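Inactive PncC family protein (Escherichia coli O157:H7, PDB 5KOL) has no nicotinamide-nucleotide (NMN) amidohydrolase activity, although it belongs to the CinA family, and its actual role remains unknown. Local coordinates at residues S41-K46 with T155-A160; F65-F68 with A72-K75; K46-L51 with K59-G64. All coordinates share one frame; numbering follows the deposited sequence. Where two conformers were deposited one is given.

Contact 1: residues S41-K46 with T155-A160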
loop_
_atom_site.group_PDB
_atom_site.type_symbol
_atom_site.label_atom_id
_atom_site.label_comp_id
_atom_site.label_asym_id
_atom_site.label_seq_id
_atom_site.Cartn_x
_atom_site.Cartn_y
_atom_site.Cartn_z
ATOM N N SER A 41 -7.423 -2.703 3.730
ATOM C CA SER A 41 -8.132 -1.474 4.048
ATOM C C SER A 41 -7.633 -0.851 5.357
ATOM O O SER A 41 -6.817 0.087 5.345
ATOM C CB SER A 41 -9.629 -1.776 4.116
ATOM O OG SER A 41 -10.383 -0.583 4.096
ATOM N N CYS A 42 -8.131 -1.358 6.492
ATOM C CA CYS A 42 -7.806 -0.773 7.791
ATOM C C CYS A 42 -6.308 -0.827 8.097
ATOM O O CYS A 42 -5.793 0.069 8.776
ATOM C CB CYS A 42 -8.590 -1.471 8.912
ATOM S SG CYS A 42 -8.329 -3.302 9.047
ATOM N N THR A 43 -5.588 -1.850 7.615
ATOM C CA THR A 43 -4.153 -1.925 7.912
ATOM C C THR A 43 -3.320 -0.947 7.083
ATOM O O THR A 43 -2.126 -0.774 7.367
ATOM C CB THR A 43 -3.627 -3.358 7.722
ATOM O OG1 THR A 43 -4.016 -3.873 6.437
ATOM C CG2 THR A 43 -4.171 -4.286 8.807
ATOM N N GLY A 44 -3.917 -0.304 6.072
ATOM C CA GLY A 44 -3.406 0.937 5.505
ATOM C C GLY A 44 -2.199 0.830 4.596
ATOM O O GLY A 44 -1.726 1.860 4.111
ATOM N N GLY A 45 -1.712 -0.368 4.302
ATOM C CA GLY A 45 -0.439 -0.515 3.622
ATOM C C GLY A 45 0.625 -1.190 4.461
ATOM O O GLY A 45 1.731 -1.446 3.955
ATOM N N LYS A 46 0.322 -1.498 5.722
ATOM C CA LYS A 46 1.321 -2.106 6.589
ATOM C C LYS A 46 1.563 -3.578 6.258
ATOM O O LYS A 46 2.646 -4.086 6.571
ATOM C CB LYS A 46 0.918 -1.939 8.061
ATOM C CG LYS A 46 1.092 -0.512 8.593
ATOM C CD LYS A 46 0.569 -0.375 10.017
ATOM C CE LYS A 46 0.892 0.984 10.641
ATOM N NZ LYS A 46 2.346 1.162 10.911
ATOM N N THR A 155 -2.530 -1.971 18.260
ATOM C CA THR A 155 -2.343 -3.382 18.585
ATOM C C THR A 155 -3.165 -4.279 17.671
ATOM O O THR A 155 -2.707 -5.361 17.280
ATOM C CB THR A 155 -2.715 -3.612 20.053
ATOM O OG1 THR A 155 -1.832 -2.857 20.896
ATOM C CG2 THR A 155 -2.646 -5.085 20.431
ATOM N N VAL A 156 -4.383 -3.853 17.331
ATOM C CA VAL A 156 -5.249 -4.658 16.472
ATOM C C VAL A 156 -4.670 -4.750 15.066
ATOM O O VAL A 156 -4.626 -5.831 14.466
ATOM C CB VAL A 156 -6.675 -4.077 16.449
ATOM C CG1 VAL A 156 -7.497 -4.684 15.294
ATOM C CG2 VAL A 156 -7.370 -4.293 17.794
ATOM N N LEU A 157 -4.238 -3.612 14.512
ATOM C CA LEU A 157 -3.730 -3.617 13.146
ATOM C C LEU A 157 -2.439 -4.413 13.034
ATOM O O LEU A 157 -2.176 -5.016 11.991
ATOM C CB LEU A 157 -3.501 -2.190 12.659
ATOM C CG LEU A 157 -4.712 -1.260 12.598
ATOM C CD1 LEU A 157 -4.287 0.029 11.920
ATOM C CD2 LEU A 157 -5.865 -1.928 11.854
ATOM N N ALA A 158 -1.623 -4.426 14.090
ATOM C CA ALA A 158 -0.383 -5.189 14.039
ATOM C C ALA A 158 -0.665 -6.678 14.105
ATOM O O ALA A 158 -0.025 -7.469 13.399
ATOM C CB ALA A 158 0.555 -4.767 15.181
ATOM N N LEU A 159 -1.631 -7.077 14.934
ATOM C CA LEU A 159 -2.022 -8.480 14.971
ATOM C C LEU A 159 -2.645 -8.929 13.656
ATOM O O LEU A 159 -2.415 -10.058 13.213
ATOM C CB LEU A 159 -2.998 -8.742 16.109
ATOM C CG LEU A 159 -2.376 -8.680 17.492
ATOM C CD1 LEU A 159 -3.420 -8.224 18.489
ATOM C CD2 LEU A 159 -1.776 -10.049 17.836
ATOM N N ALA A 160 -3.449 -8.063 13.027
ATOM C CA ALA A 160 -4.064 -8.434 11.751
ATOM C C ALA A 160 -3.008 -8.735 10.698
ATOM O O ALA A 160 -3.147 -9.695 9.927
ATOM C CB ALA A 160 -4.994 -7.314 11.258
#
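The flat group here is the peptide linking Cys42 to Thr43, and Leu157 leans against one of its faces: CD2 stands over that face, 3.9 Å from Cys42 C, while CD1 comes obliquely to Cys42 O at 3.5 Å. The peptide belongs to the loop that opens the crossover of the beta-alpha-beta unit 36-40, 46-52, 61-67, and Leu157 projects from helix 153-171. Two overlapping turns shape the connection, a type I turn from Ser41 to Gly44 and a type I' turn from Thr43 to Lys46; within the second turn, Gly45 takes the N-cap position of helix 46-52.

At the Cys42 side chain, CB and SG each lie 4.0 Å from Leu157 CD2, an apolar contact. Thr43 divides its two branches. Its methyl CG2, set anti to the carbonyl carbon by a chi1 of 51°, faces the helix, whereas OG1 is hydrogen-bonded to Glu40 OE1. No hydrogen bond crosses between the segments, so the evidence is for van der Waals packing of a turn on a helix, with Val161 one helix residue further touching Thr43 as well. CG2 of Thr43 sits 3.8 Å from Leu157 O and 4.0 Å from Ala160 CB.

Contact 2: residues F65-F68 with A72-K75; sequences FVTF and AKMK
Lys73 reaches back from helix 70-76 to the end of strand 61-67 and can be traced along Thr67 from its root to its nitrogen. CB itself stays clear of the strand segment, and chi1 of -70° sets CG anti to the carbonyl carbon, where contact begins. CG lies 3.5 Å from Thr67 OG1 and 3.8 Å from Thr67 O, so the first touch is already with the threonine's oxygens. The chain runs extended through CD to CE, which is 3.6 Å from Thr67 O. A final bend at chi4, 73°, then brings NZ to 2.8 Å from Thr67 O, a hydrogen bond. The angle C=O...NZ is 143°, and the nitrogen is tilted out of the carbonyl plane. The stronger polar partner of NZ is Ser41 OG, which is itself hydrogen-bonded to Thr67 O; the amine, the hydroxyl and the carbonyl thus bind one another in a closed triangle.

This is a tight strand-to-helix connection on strand 61-67, outermost in its own chain within the mixed sheet: three residues separate the segments, and Thr67 CA and Ala72 CA are 5.0 Å apart. One border of the strand pairs with strand 36-40, and Phe65 and Val66 pair in an antiparallel ladder with a strand of the second subunit, continuing the sheet across the interface.

One residue earlier in the helix, Ala72 points its methyl at the strand, with CB 3.9 Å from Thr67 CB. The Thr67 methyl CG2 lies beside Ala72 O at 3.7 Å. Met98 of helix 92-106 touches both Thr67 and Lys73. Thr67 OG1 is buried and finds no hydrogen-bonding partner in the model; across the contact its neighbour is the aliphatic Lys73 CG.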
loop_
_atom_site.group_PDB
_atom_site.type_symbol
_atom_site.label_atom_id
_atom_site.label_comp_id
_atom_site.label_asym_id
_atom_site.label_seq_id
_atom_site.Cartn_x
_atom_site.Cartn_y
_atom_site.Cartn_z
ATOM N N PHE A 65 -2.383 -3.406 -3.014
ATOM C CA PHE A 65 -3.471 -2.450 -3.142
ATOM C C PHE A 65 -3.913 -2.013 -1.756
ATOM O O PHE A 65 -4.043 -2.847 -0.855
ATOM C CB PHE A 65 -4.637 -3.074 -3.918
ATOM C CG PHE A 65 -4.240 -3.565 -5.279
ATOM C CD1 PHE A 65 -4.094 -2.664 -6.327
ATOM C CD2 PHE A 65 -3.986 -4.906 -5.509
ATOM C CE1 PHE A 65 -3.712 -3.095 -7.580
ATOM C CE2 PHE A 65 -3.610 -5.350 -6.775
ATOM C CZ PHE A 65 -3.472 -4.436 -7.806
ATOM N N VAL A 66 -4.094 -0.708 -1.586
ATOM C CA VAL A 66 -4.713 -0.143 -0.404
ATOM C C VAL A 66 -5.998 0.522 -0.859
ATOM O O VAL A 66 -5.967 1.432 -1.698
ATOM C CB VAL A 66 -3.785 0.853 0.314
ATOM C CG1 VAL A 66 -4.486 1.454 1.493
ATOM C CG2 VAL A 66 -2.491 0.134 0.777
ATOM N N THR A 67 -7.128 0.067 -0.320
ATOM C CA THR A 67 -8.453 0.561 -0.734
ATOM C C THR A 67 -9.217 0.862 0.548
ATOM O O THR A 67 -9.888 -0.023 1.091
ATOM C CB THR A 67 -9.194 -0.466 -1.600
ATOM O OG1 THR A 67 -9.213 -1.716 -0.920
ATOM C CG2 THR A 67 -8.477 -0.657 -2.933
ATOM N N PHE A 68 -9.114 2.107 1.014
ATOM C CA PHE A 68 -9.620 2.496 2.323
ATOM C C PHE A 68 -11.114 2.795 2.323
ATOM O O PHE A 68 -11.730 2.762 3.394
ATOM C CB PHE A 68 -8.855 3.732 2.832
ATOM C CG PHE A 68 -8.910 3.916 4.329
ATOM C CD1 PHE A 68 -8.101 3.146 5.169
ATOM C CD2 PHE A 68 -9.756 4.853 4.898
ATOM C CE1 PHE A 68 -8.150 3.312 6.554
ATOM C CE2 PHE A 68 -9.811 5.027 6.277
ATOM C CZ PHE A 68 -9.008 4.262 7.109
ATOM N N ALA A 72 -13.091 3.079 -3.447
ATOM C CA ALA A 72 -11.821 2.513 -3.880
ATOM C C ALA A 72 -11.920 0.996 -4.032
ATOM O O ALA A 72 -11.364 0.422 -4.978
ATOM C CB ALA A 72 -10.704 2.909 -2.904
ATOM N N LYS A 73 -12.622 0.324 -3.111
ATOM C CA LYS A 73 -12.832 -1.110 -3.256
ATOM C C LYS A 73 -13.591 -1.427 -4.542
ATOM O O LYS A 73 -13.264 -2.388 -5.247
ATOM C CB LYS A 73 -13.577 -1.662 -2.040
ATOM C CG LYS A 73 -12.738 -1.669 -0.727
ATOM C CD LYS A 73 -13.610 -1.926 0.515
ATOM C CE LYS A 73 -12.796 -1.939 1.832
ATOM N NZ LYS A 73 -12.361 -0.543 2.215
ATOM N N MET A 74 -14.596 -0.617 -4.865
ATOM C CA MET A 74 -15.389 -0.847 -6.073
ATOM C C MET A 74 -14.580 -0.596 -7.343
ATOM O O MET A 74 -14.731 -1.319 -8.334
ATOM C CB MET A 74 -16.623 0.056 -6.041
ATOM C CG MET A 74 -17.547 -0.269 -4.877
ATOM S SD MET A 74 -19.199 0.397 -5.026
ATOM C CE MET A 74 -18.950 2.089 -4.512
ATOM N N LYS A 75 -13.749 0.451 -7.351
ATOM C CA LYS A 75 -13.059 0.827 -8.578
ATOM C C LYS A 75 -11.821 -0.028 -8.816
ATOM O O LYS A 75 -11.574 -0.463 -9.947
ATOM C CB LYS A 75 -12.671 2.306 -8.539
ATOM C CG LYS A 75 -12.031 2.778 -9.835
ATOM C CD LYS A 75 -12.164 4.258 -10.016
ATOM C CE LYS A 75 -11.964 4.674 -11.479
ATOM N NZ LYS A 75 -11.031 3.763 -12.200
#

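Contact 3: residues K46-L51 with K59-G64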
loop_
_atom_site.group_PDB
_atom_site.type_symbol
_atom_site.label_atom_id
_atom_site.label_comp_id
_atom_site.label_asym_id
_atom_site.label_seq_id
_atom_site.Cartn_x
_atom_site.Cartn_y
_atom_site.Cartn_z
ATOM N N LYS A 46 0.322 -1.498 5.722
ATOM C CA LYS A 46 1.321 -2.106 6.589
ATOM C C LYS A 46 1.563 -3.578 6.258
ATOM O O LYS A 46 2.646 -4.086 6.571
ATOM C CB LYS A 46 0.918 -1.939 8.061
ATOM C CG LYS A 46 1.092 -0.512 8.593
ATOM C CD LYS A 46 0.569 -0.375 10.017
ATOM C CE LYS A 46 0.892 0.984 10.641
ATOM N NZ LYS A 46 2.346 1.162 10.911
ATOM N N LEU A 47 0.590 -4.275 5.642
ATOM C CA LEU A 47 0.848 -5.630 5.157
ATOM C C LEU A 47 1.814 -5.604 3.977
ATOM O O LEU A 47 2.810 -6.340 3.957
ATOM C CB LEU A 47 -0.473 -6.313 4.759
ATOM C CG LEU A 47 -0.355 -7.685 4.083
ATOM C CD1 LEU A 47 0.241 -8.753 5.033
ATOM C CD2 LEU A 47 -1.703 -8.178 3.525
ATOM N N ALA A 48 1.541 -4.734 2.992
ATOM C CA ALA A 48 2.467 -4.515 1.884
ATOM C C ALA A 48 3.856 -4.147 2.384
ATOM O O ALA A 48 4.858 -4.669 1.876
ATOM C CB ALA A 48 1.929 -3.423 0.962
ATOM N N SER A 49 3.925 -3.242 3.369
ATOM C CA SER A 49 5.216 -2.844 3.928
ATOM C C SER A 49 5.941 -4.029 4.547
ATOM O O SER A 49 7.175 -4.130 4.447
ATOM C CB SER A 49 5.017 -1.742 4.968
ATOM O OG SER A 49 6.263 -1.351 5.513
ATOM N N ALA A 50 5.209 -4.925 5.203
ATOM C CA ALA A 50 5.837 -6.108 5.776
ATOM C C ALA A 50 6.497 -6.946 4.688
ATOM O O ALA A 50 7.634 -7.408 4.843
ATOM C CB ALA A 50 4.795 -6.929 6.534
ATOM N N LEU A 51 5.810 -7.111 3.558
ATOM C CA LEU A 51 6.320 -7.917 2.454
ATOM C C LEU A 51 7.429 -7.223 1.679
ATOM O O LEU A 51 8.339 -7.894 1.172
ATOM C CB LEU A 51 5.172 -8.255 1.506
ATOM C CG LEU A 51 4.136 -9.161 2.185
ATOM C CD1 LEU A 51 2.830 -9.151 1.431
ATOM C CD2 LEU A 51 4.664 -10.585 2.304
ATOM N N LYS A 59 11.166 -11.450 -6.138
ATOM C CA LYS A 59 11.023 -12.803 -6.643
ATOM C C LYS A 59 9.650 -13.397 -6.365
ATOM O O LYS A 59 9.354 -14.477 -6.883
ATOM C CB LYS A 59 12.114 -13.701 -6.049
ATOM C CG LYS A 59 13.501 -13.394 -6.602
ATOM C CD LYS A 59 14.570 -14.251 -5.942
ATOM C CE LYS A 59 15.936 -13.972 -6.558
ATOM N NZ LYS A 59 17.073 -14.555 -5.771
ATOM N N PHE A 60 8.796 -12.730 -5.586
ATOM C CA PHE A 60 7.474 -13.301 -5.344
ATOM C C PHE A 60 6.370 -12.268 -5.155
ATOM O O PHE A 60 5.194 -12.646 -5.118
ATOM C CB PHE A 60 7.499 -14.233 -4.123
ATOM C CG PHE A 60 7.661 -13.515 -2.805
ATOM C CD1 PHE A 60 8.907 -13.110 -2.372
ATOM C CD2 PHE A 60 6.566 -13.267 -1.993
ATOM C CE1 PHE A 60 9.057 -12.460 -1.165
ATOM C CE2 PHE A 60 6.713 -12.612 -0.785
ATOM C CZ PHE A 60 7.960 -12.209 -0.371
ATOM N N TYR A 61 6.707 -10.978 -5.042
ATOM C CA TYR A 61 5.700 -9.968 -4.711
ATOM C C TYR A 61 5.969 -8.666 -5.446
ATOM O O TYR A 61 7.068 -8.117 -5.350
ATOM C CB TYR A 61 5.673 -9.700 -3.200
ATOM C CG TYR A 61 4.666 -8.650 -2.732
ATOM C CD1 TYR A 61 3.301 -8.922 -2.720
ATOM C CD2 TYR A 61 5.093 -7.407 -2.253
ATOM C CE1 TYR A 61 2.373 -7.966 -2.264
ATOM C CE2 TYR A 61 4.184 -6.446 -1.800
ATOM C CZ TYR A 61 2.826 -6.740 -1.806
ATOM O OH TYR A 61 1.930 -5.809 -1.345
ATOM N N GLY A 62 4.950 -8.145 -6.132
ATOM C CA GLY A 62 5.094 -6.848 -6.762
ATOM C C GLY A 62 3.967 -5.869 -6.494
ATOM O O GLY A 62 4.219 -4.672 -6.344
ATOM N N ALA A 63 2.731 -6.356 -6.406
ATOM C CA ALA A 63 1.542 -5.510 -6.456
ATOM C C ALA A 63 0.802 -5.539 -5.132
ATOM O O ALA A 63 0.307 -6.597 -4.709
ATOM C CB ALA A 63 0.612 -5.955 -7.591
ATOM N N GLY A 64 0.663 -4.385 -4.500
ATOM C CA GLY A 64 -0.137 -4.244 -3.300
ATOM C C GLY A 64 -1.164 -3.150 -3.478
ATOM O O GLY A 64 -0.859 -2.085 -4.016
#
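Leu51 rests on one face of the Tyr61 ring: its CB is 4.1 Å from the ring centroid and 21° off the normal, which meets the geometry of a CH-pi contact. The pair joins helix 46-52 to strand 61-67 within a beta-alpha-beta unit, whose first strand is 36-40. The two side chains cross at about a right angle, and Leu51 CD1 approaches the ring at CE1, 3.9 Å away. The other methyl, CD2, meets the Phe60 ring at its edge, near the ring plane, 4.2 Å from CE2. One face of that Phe60 ring carries Tyr61 CB, so Leu51 and the two aromatic residues form a continuous apolar cluster.

One turn nearer the N terminus of the helix, Ala48 meets the hydroxyl end of the tyrosine. Chi1 of 179° holds the Tyr61 ring anti to its own N, and the phenol extends to Ala48. The helix also comes near the strand at Gly64, where Ala48 CA and Gly64 CA are 5.8 Å apart; Gly64 presents backbone alone to Ala48, and the Tyr61 hydroxyl occupies the place a CB would take.

In the second shell, Thr38 of strand 36-40 is hydrogen-bonded through OG1 to Tyr61 OH and also touches Leu51, while Leu165 of helix 153-171 packs on Leu51. The start of the helix is held by Glu40, whose OE1 accepts Leu47 N and OE2 Ala48 N; the carboxylate there probably suits the positive end of the helix dipole. Tyr61 OH lies just 3.3 Å from Ala48 CB, with Ala48 CA at 3.5 Å.

Leaving strand 36-40, the chain enters 41-46, which waits more than a hundred residues for helix 153-171 to close contact 1; the other two contacts fall within that long loop. Contact 3 closes first, when strand 61-67 returns beside helix 46-52, and contact 2 follows in series as helix 70-76 folds back on the end of the same strand. Contacts 1 and 3 share Lys46, so the turn passes directly into the crossover helix. Contacts 1 and 2 meet in space, with Gly45 CA 3.6 Å from Val66 CG2. Together they tie helix 153-171, the crossover loop and helix, strand 61-67 and helix 70-76, and all three adjoin the second subunit.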